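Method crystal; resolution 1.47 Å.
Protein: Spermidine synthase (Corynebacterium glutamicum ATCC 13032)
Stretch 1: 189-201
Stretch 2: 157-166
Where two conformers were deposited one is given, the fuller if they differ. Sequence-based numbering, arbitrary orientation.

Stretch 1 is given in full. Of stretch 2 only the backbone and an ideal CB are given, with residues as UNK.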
ATOM      1  N   GLY A 189     -15.483   6.281   1.197  1.00 10.40           N
ATOM      2  CA  GLY A 189     -14.555   7.421   1.264  1.00 11.39           C
ATOM      3  C   GLY A 189     -14.000   7.837  -0.083  1.00 10.74           C
ATOM      4  O   GLY A 189     -13.606   8.977  -0.226  1.00 11.79           O
ATOM      5  N   LEU A 190     -13.896   6.916  -1.049  1.00 12.00           N
ATOM      6  CA  LEU A 190     -13.314   7.254  -2.343  1.00 11.30           C
ATOM      7  C   LEU A 190     -14.222   8.136  -3.178  1.00 12.07           C
ATOM      8  O   LEU A 190     -15.455   7.914  -3.246  1.00 13.65           O
ATOM      9  CB  LEU A 190     -12.992   5.974  -3.121  1.00 11.64           C
ATOM     10  CG  LEU A 190     -11.734   5.258  -2.622  1.00 11.63           C
ATOM     11  CD1 LEU A 190     -11.675   3.845  -3.238  1.00 13.82           C
ATOM     12  CD2 LEU A 190     -10.445   6.052  -2.919  1.00 12.95           C
ATOM     13  N   ALA A 191     -13.611   9.116  -3.844  1.00 12.47           N
ATOM     14  CA  ALA A 191     -14.305   9.810  -4.936  1.00 14.17           C
ATOM     15  C   ALA A 191     -14.867   8.767  -5.913  1.00 13.24           C
ATOM     16  O   ALA A 191     -14.287   7.704  -6.081  1.00 13.50           O
ATOM     17  CB  ALA A 191     -13.298  10.689  -5.685  1.00 15.02           C
ATOM     18  N   PRO A 192     -15.979   9.065  -6.597  1.00 14.52           N
ATOM     19  CA  PRO A 192     -16.471   8.118  -7.589  1.00 14.91           C
ATOM     20  C   PRO A 192     -15.364   7.713  -8.560  1.00 14.63           C
ATOM     21  O   PRO A 192     -14.671   8.578  -9.109  1.00 15.92           O
ATOM     22  CB  PRO A 192     -17.587   8.910  -8.287  1.00 15.93           C
ATOM     23  CG  PRO A 192     -18.065   9.880  -7.246  1.00 16.69           C
ATOM     24  CD  PRO A 192     -16.815  10.273  -6.500  1.00 14.73           C
ATOM     25  N   GLY A 193     -15.204   6.402  -8.745  1.00 13.96           N
ATOM     26  CA  GLY A 193     -14.183   5.906  -9.648  1.00 13.93           C
ATOM     27  C   GLY A 193     -12.780   5.896  -9.093  1.00 12.88           C
ATOM     28  O   GLY A 193     -11.866   5.522  -9.828  1.00 14.41           O
ATOM     29  N   GLY A 194     -12.597   6.248  -7.806  1.00 13.22           N
ATOM     30  CA  GLY A 194     -11.247   6.320  -7.224  1.00 12.59           C
ATOM     31  C   GLY A 194     -10.607   4.952  -7.070  1.00 11.94           C
ATOM     32  O   GLY A 194     -11.215   3.932  -7.369  1.00 12.24           O
ATOM     33  N   LEU A 195      -9.373   4.939  -6.579  1.00 10.96           N
ATOM     34  CA  LEU A 195      -8.567   3.729  -6.538  1.00 10.27           C
ATOM     35  C   LEU A 195      -8.285   3.265  -5.129  1.00 10.03           C
ATOM     36  O   LEU A 195      -7.829   4.045  -4.310  1.00 11.22           O
ATOM     37  CB  LEU A 195      -7.252   3.950  -7.279  1.00 11.37           C
ATOM     38  CG  LEU A 195      -6.202   2.837  -7.253  1.00 11.63           C
ATOM     39  CD1 LEU A 195      -6.739   1.665  -8.056  1.00 13.10           C
ATOM     40  CD2 LEU A 195      -4.871   3.367  -7.869  1.00 14.65           C
ATOM     41  N   TYR A 196      -8.508   1.973  -4.885  1.00 10.82           N
ATOM     42  CA  TYR A 196      -8.010   1.275  -3.708  1.00 10.68           C
ATOM     43  C   TYR A 196      -6.849   0.367  -4.135  1.00 11.28           C
ATOM     44  O   TYR A 196      -6.988  -0.430  -5.056  1.00 12.51           O
ATOM     45  CB  TYR A 196      -9.162   0.463  -3.065  1.00 11.02           C
ATOM     46  CG  TYR A 196      -8.700  -0.463  -1.959  1.00 10.91           C
ATOM     47  CD1 TYR A 196      -8.714  -0.056  -0.625  1.00 11.34           C
ATOM     48  CD2 TYR A 196      -8.240  -1.738  -2.263  1.00 12.27           C
ATOM     49  CE1 TYR A 196      -8.301  -0.901   0.387  1.00 11.17           C
ATOM     50  CE2 TYR A 196      -7.806  -2.613  -1.253  1.00 12.48           C
ATOM     51  CZ  TYR A 196      -7.845  -2.177   0.088  1.00 10.97           C
ATOM     52  OH  TYR A 196      -7.428  -2.989   1.112  1.00 12.09           O
ATOM     53  N   VAL A 197      -5.734   0.452  -3.415  1.00 11.43           N
ATOM     54  CA  VAL A 197      -4.524  -0.356  -3.695  0.50 12.27           C
ATOM     55  C   VAL A 197      -4.032  -0.919  -2.373  1.00 12.63           C
ATOM     56  O   VAL A 197      -3.848  -0.144  -1.429  1.00 13.86           O
ATOM     57  CB  VAL A 197      -3.344   0.509  -4.219  0.50 12.73           C
ATOM     58  CG1 VAL A 197      -2.099  -0.350  -4.436  0.50 13.81           C
ATOM     59  CG2 VAL A 197      -3.708   1.239  -5.472  0.50 12.92           C
ATOM     60  N   ALA A 198      -3.772  -2.213  -2.305  1.00 11.34           N
ATOM     61  CA  ALA A 198      -3.271  -2.820  -1.078  1.00 11.55           C
ATOM     62  C   ALA A 198      -2.060  -3.689  -1.301  1.00 11.95           C
ATOM     63  O   ALA A 198      -2.008  -4.495  -2.239  1.00 12.72           O
ATOM     64  CB  ALA A 198      -4.373  -3.657  -0.379  1.00 13.86           C
ATOM     65  N   ASN A 199      -1.112  -3.576  -0.381  1.00 11.81           N
ATOM     66  CA  ASN A 199      -0.045  -4.561  -0.277  1.00 13.14           C
ATOM     67  C   ASN A 199      -0.546  -5.759   0.519  1.00 14.22           C
ATOM     68  O   ASN A 199      -1.065  -5.607   1.624  1.00 15.56           O
ATOM     69  CB  ASN A 199       1.158  -3.936   0.413  1.00 12.69           C
ATOM     70  CG  ASN A 199       2.324  -4.875   0.527  1.00 14.00           C
ATOM     71  OD1 ASN A 199       2.489  -5.788  -0.293  1.00 16.14           O
ATOM     72  ND2 ASN A 199       3.166  -4.634   1.530  1.00 14.08           N
ATOM     73  N   CYS A 200      -0.456  -6.944  -0.068  1.00 15.74           N
ATOM     74  CA  CYS A 200      -0.897  -8.179   0.607  1.00 16.49           C
ATOM     75  C   CYS A 200       0.273  -9.143   0.615  1.00 17.77           C
ATOM     76  O   CYS A 200       0.776  -9.524  -0.432  1.00 18.67           O
ATOM     77  CB  CYS A 200      -2.124  -8.772  -0.103  1.00 16.04           C
ATOM     78  SG  CYS A 200      -2.622 -10.405   0.432  1.00 18.95           S
ATOM     79  N   GLY A 201       0.751  -9.484   1.808  1.00 19.03           N
ATOM     80  CA  GLY A 201       1.772 -10.536   1.944  1.00 21.01           C
ATOM     81  C   GLY A 201       1.089 -11.883   2.147  1.00 23.23           C
ATOM     82  O   GLY A 201       0.142 -11.997   2.947  1.00 23.59           O
ATOM     83  N   UNK A 157     -18.129  10.668   2.465  1.00 11.98           N
ATOM     84  CA  UNK A 157     -18.125  10.416   1.032  1.00 13.14           C
ATOM     85  C   UNK A 157     -17.201  11.276   0.205  1.00 13.77           C
ATOM     86  O   UNK A 157     -17.081  12.482   0.411  1.00 15.08           O
ATOM     87  CB  UNK A 157     -19.547  10.588   0.495  1.00 13.14           C
ATOM     88  N   UNK A 158     -16.509  10.627  -0.728  1.00 13.59           N
ATOM     89  CA  UNK A 158     -15.690  11.345  -1.724  1.00 13.51           C
ATOM     90  C   UNK A 158     -14.705  12.294  -1.056  1.00 13.39           C
ATOM     91  O   UNK A 158     -14.489  13.430  -1.497  1.00 15.29           O
ATOM     92  CB  UNK A 158     -16.584  12.127  -2.688  1.00 13.51           C
ATOM     93  N   UNK A 159     -14.069  11.785  -0.002  1.00 12.24           N
ATOM     94  CA  UNK A 159     -13.084  12.539   0.784  1.00 12.25           C
ATOM     95  C   UNK A 159     -11.638  12.280   0.408  1.00 12.13           C
ATOM     96  O   UNK A 159     -10.740  12.948   0.922  1.00 13.22           O
ATOM     97  CB  UNK A 159     -13.266  12.218   2.269  1.00 12.25           C
ATOM     98  N   UNK A 160     -11.410  11.320  -0.484  1.00 11.45           N
ATOM     99  CA  UNK A 160     -10.029  11.003  -0.964  1.00 11.07           C
ATOM    100  C   UNK A 160     -10.107  10.360  -2.343  1.00 11.24           C
ATOM    101  O   UNK A 160     -11.140   9.782  -2.678  1.00 12.03           O
ATOM    102  CB  UNK A 160      -9.302  10.071   0.008  1.00 11.07           C
ATOM    103  N   UNK A 161      -9.003  10.396  -3.100  1.00 10.54           N
ATOM    104  CA  UNK A 161      -9.006   9.867  -4.466  1.00 10.77           C
ATOM    105  C   UNK A 161      -8.375   8.517  -4.576  1.00 10.20           C
ATOM    106  O   UNK A 161      -8.727   7.743  -5.475  1.00 10.93           O
ATOM    107  CB  UNK A 161      -8.284  10.831  -5.410  1.00 10.77           C
ATOM    108  N   UNK A 162      -7.444   8.221  -3.656  1.00 10.03           N
ATOM    109  CA  UNK A 162      -6.706   6.964  -3.662  1.00  9.50           C
ATOM    110  C   UNK A 162      -6.528   6.562  -2.217  1.00  9.46           C
ATOM    111  O   UNK A 162      -6.198   7.400  -1.396  1.00 10.84           O
ATOM    112  CB  UNK A 162      -5.362   7.086  -4.383  1.00  9.50           C
ATOM    113  N   UNK A 163      -6.685   5.275  -1.940  1.00  9.54           N
ATOM    114  CA  UNK A 163      -6.310   4.695  -0.648  1.00  9.71           C
ATOM    115  C   UNK A 163      -5.258   3.618  -0.915  1.00  9.60           C
ATOM    116  O   UNK A 163      -5.476   2.743  -1.735  1.00 11.24           O
ATOM    117  CB  UNK A 163      -7.523   4.118   0.084  1.00  9.71           C
ATOM    118  N   UNK A 164      -4.128   3.702  -0.207  1.00 10.04           N
ATOM    119  CA  UNK A 164      -3.067   2.702  -0.235  1.00 10.61           C
ATOM    120  C   UNK A 164      -3.037   2.049   1.145  1.00 10.57           C
ATOM    121  O   UNK A 164      -2.808   2.729   2.141  1.00 12.56           O
ATOM    122  CB  UNK A 164      -1.714   3.319  -0.598  1.00 10.61           C
ATOM    123  N   UNK A 165      -3.270   0.738   1.197  1.00 11.01           N
ATOM    124  CA  UNK A 165      -3.204  -0.007   2.458  1.00 10.63           C
ATOM    125  C   UNK A 165      -1.864  -0.730   2.514  1.00 10.81           C
ATOM    126  O   UNK A 165      -1.554  -1.579   1.647  1.00 12.45           O
ATOM    127  CB  UNK A 165      -4.366  -0.994   2.586  1.00 10.63           C
ATOM    128  N   UNK A 166      -1.071  -0.414   3.526  1.00 11.46           N
ATOM    129  CA  UNK A 166       0.227  -1.073   3.725  1.00 11.44           C
ATOM    130  C   UNK A 166       0.469  -1.152   5.207  1.00 13.30           C
ATOM    131  O   UNK A 166       1.289  -0.442   5.773  1.00 13.10           O
ATOM    132  CB  UNK A 166       1.365  -0.330   3.021  1.00 11.44           C
TER

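The later part of 157-166 runs parallel to 194-201; some positions are tightly set by stretch 1 and others hardly at all. At position 157, CA-to-CB points away from 189-201 and phi is -62°, so many residues would fit, proline included; it is Pro157. Position 158 has positive phi (54°), a region favourable to glycine, asparagine or aspartate, and its ideal CB lies 4.0 Å from Ala191 CA, which suits something small. Ala158 is found there, its CB 4.2 Å from Pro192 CD.

At position 159 the backbone N donates to Gly189 O (2.9 Å); neither the sideways CB nor this backbone bond fixes the side chain, so many residues would serve, a small polar one included. It is Ser159, whose OG accepts from the side chain of the next position. Position 160 pairs with Leu190: its N donates to Gly189 O (3.2 Å) and its O accepts from Ala191 N (2.8 Å). The ideal CB is 5.1 Å from Leu190 CD2, and Gly189, with no side chain, leaves a path along its backbone for a long chain. Arg160 runs past Gly189, and its NE and NH1 donate to Ser159 OG (3.0 and 2.9 Å).

Position 161 points its CB away, so stretch 1 asks little of it and many residues would do, a polar or charged one among them; the backbone O accepts from Leu195 N (3.1 Å). In Asp161, OD1 lies 3.6 Å from Ala191 CB, and both carboxylate oxygens are hydrogen-bonded elsewhere in the structure.

From here the side chains alternate. Position 162 shares a face with Leu195 and Val197, where a beta-branched or other aliphatic residue fits; Val162 places CG1 4.3 Å from Leu195 CD2. Position 163 turns to the other face, with its ideal CB 4.4 Å from Tyr196 CD1 and 4.6 Å from Leu190 CD2. This apolar surround favours isoleucine, leucine or valine. Ile163 spans it: CD1 packs 3.8 Å from Leu190 CG, and CG2 lies 4.1 Å from Tyr196 CD1. Position 164, beside Val197, again calls for an aliphatic residue; Ile164 brings CG1 4.5 Å from Val197 CB.

At position 165 the ideal CB is 3.9 Å from Tyr196 OH and 4.0 Å from Ala198 CB. The small Ala198 leaves space for a long side chain, and Asn199 O offers an acceptor, so arginine or lysine is plausible. Arg165 lays one guanidinium face over Ala198 CB and donates from NH2 to Asn199 O (3.0 Å); a water joins its NE to the same carbonyl.

Position 166 has its ideal CB 4.5 Å from Asn199 CB, with Asn199 ND2, a donor, the nearer end of the amide, which favours an acceptor such as aspartate or asparagine. Asp166 OD1 accepts from Asn199 ND2 (2.9 Å) in a nearly linear bond.

Stretch 2, residues 157-166: PASRDVIIRD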
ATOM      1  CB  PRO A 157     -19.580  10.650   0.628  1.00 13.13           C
ATOM      2  CG  PRO A 157     -20.332  10.338   1.851  1.00 12.32           C
ATOM      3  CD  PRO A 157     -19.500  10.918   2.966  1.00 12.34           C
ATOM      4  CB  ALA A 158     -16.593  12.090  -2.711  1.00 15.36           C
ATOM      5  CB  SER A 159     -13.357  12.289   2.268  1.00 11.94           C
ATOM      6  OG  SER A 159     -13.364  10.883   2.532  1.00 12.29           O
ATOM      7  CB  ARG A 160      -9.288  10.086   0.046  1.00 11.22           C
ATOM      8  CG  ARG A 160     -10.061   8.809   0.381  1.00 12.14           C
ATOM      9  CD  ARG A 160     -10.049   8.485   1.857  1.00 13.90           C
ATOM     10  NE  ARG A 160     -10.759   9.435   2.678  1.00 13.90           N
ATOM     11  CZ  ARG A 160     -10.300  10.073   3.770  1.00 14.60           C
ATOM     12  NH1 ARG A 160     -11.136  10.855   4.414  1.00 14.21           N
ATOM     13  NH2 ARG A 160      -9.050   9.995   4.211  1.00 15.00           N
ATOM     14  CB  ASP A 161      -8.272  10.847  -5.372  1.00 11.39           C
ATOM     15  CG  ASP A 161      -8.913  12.198  -5.305  1.00 12.68           C
ATOM     16  OD1 ASP A 161     -10.076  12.342  -5.737  1.00 15.27           O
ATOM     17  OD2 ASP A 161      -8.303  13.123  -4.770  1.00 13.75           O
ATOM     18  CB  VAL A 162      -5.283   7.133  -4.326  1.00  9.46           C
ATOM     19  CG1 VAL A 162      -4.572   5.807  -4.337  1.00 10.49           C
ATOM     20  CG2 VAL A 162      -5.378   7.731  -5.743  1.00 11.80           C
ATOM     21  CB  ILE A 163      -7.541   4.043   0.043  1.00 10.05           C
ATOM     22  CG1 ILE A 163      -8.588   5.104   0.421  1.00 10.43           C
ATOM     23  CG2 ILE A 163      -7.164   3.195   1.271  1.00 12.03           C
ATOM     24  CD1 ILE A 163      -9.973   4.515   0.674  1.00 12.00           C
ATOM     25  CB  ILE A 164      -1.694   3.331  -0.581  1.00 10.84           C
ATOM     26  CG1 ILE A 164      -1.785   4.056  -1.952  1.00 14.65           C
ATOM     27  CG2 ILE A 164      -0.605   2.240  -0.580  1.00 12.63           C
ATOM     28  CD1 ILE A 164      -0.568   4.754  -2.410  1.00 16.43           C
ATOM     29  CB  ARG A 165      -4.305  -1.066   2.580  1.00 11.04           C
ATOM     30  CG  ARG A 165      -4.426  -1.579   3.985  1.00 11.82           C
ATOM     31  CD  ARG A 165      -5.119  -2.941   4.043  1.00 12.59           C
ATOM     32  NE  ARG A 165      -4.286  -3.978   3.460  1.00 11.41           N
ATOM     33  CZ  ARG A 165      -4.766  -5.150   3.048  1.00 12.43           C
ATOM     34  NH1 ARG A 165      -6.057  -5.426   3.133  1.00 14.20           N
ATOM     35  NH2 ARG A 165      -3.939  -6.032   2.512  1.00 13.48           N
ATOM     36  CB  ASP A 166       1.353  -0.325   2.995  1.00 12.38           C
ATOM     37  CG  ASP A 166       2.682  -1.069   3.027  1.00 12.41           C
ATOM     38  OD1 ASP A 166       2.650  -2.280   3.203  1.00 13.82           O
ATOM     39  OD2 ASP A 166       3.751  -0.415   2.885  1.00 15.19           O
TER
HETATM   40  O   HOH W   1     -17.930   8.337  -2.439  1.00 24.68           O
HETATM   41  O   HOH W   2      -1.465  -4.098   4.006  1.00 15.27           O
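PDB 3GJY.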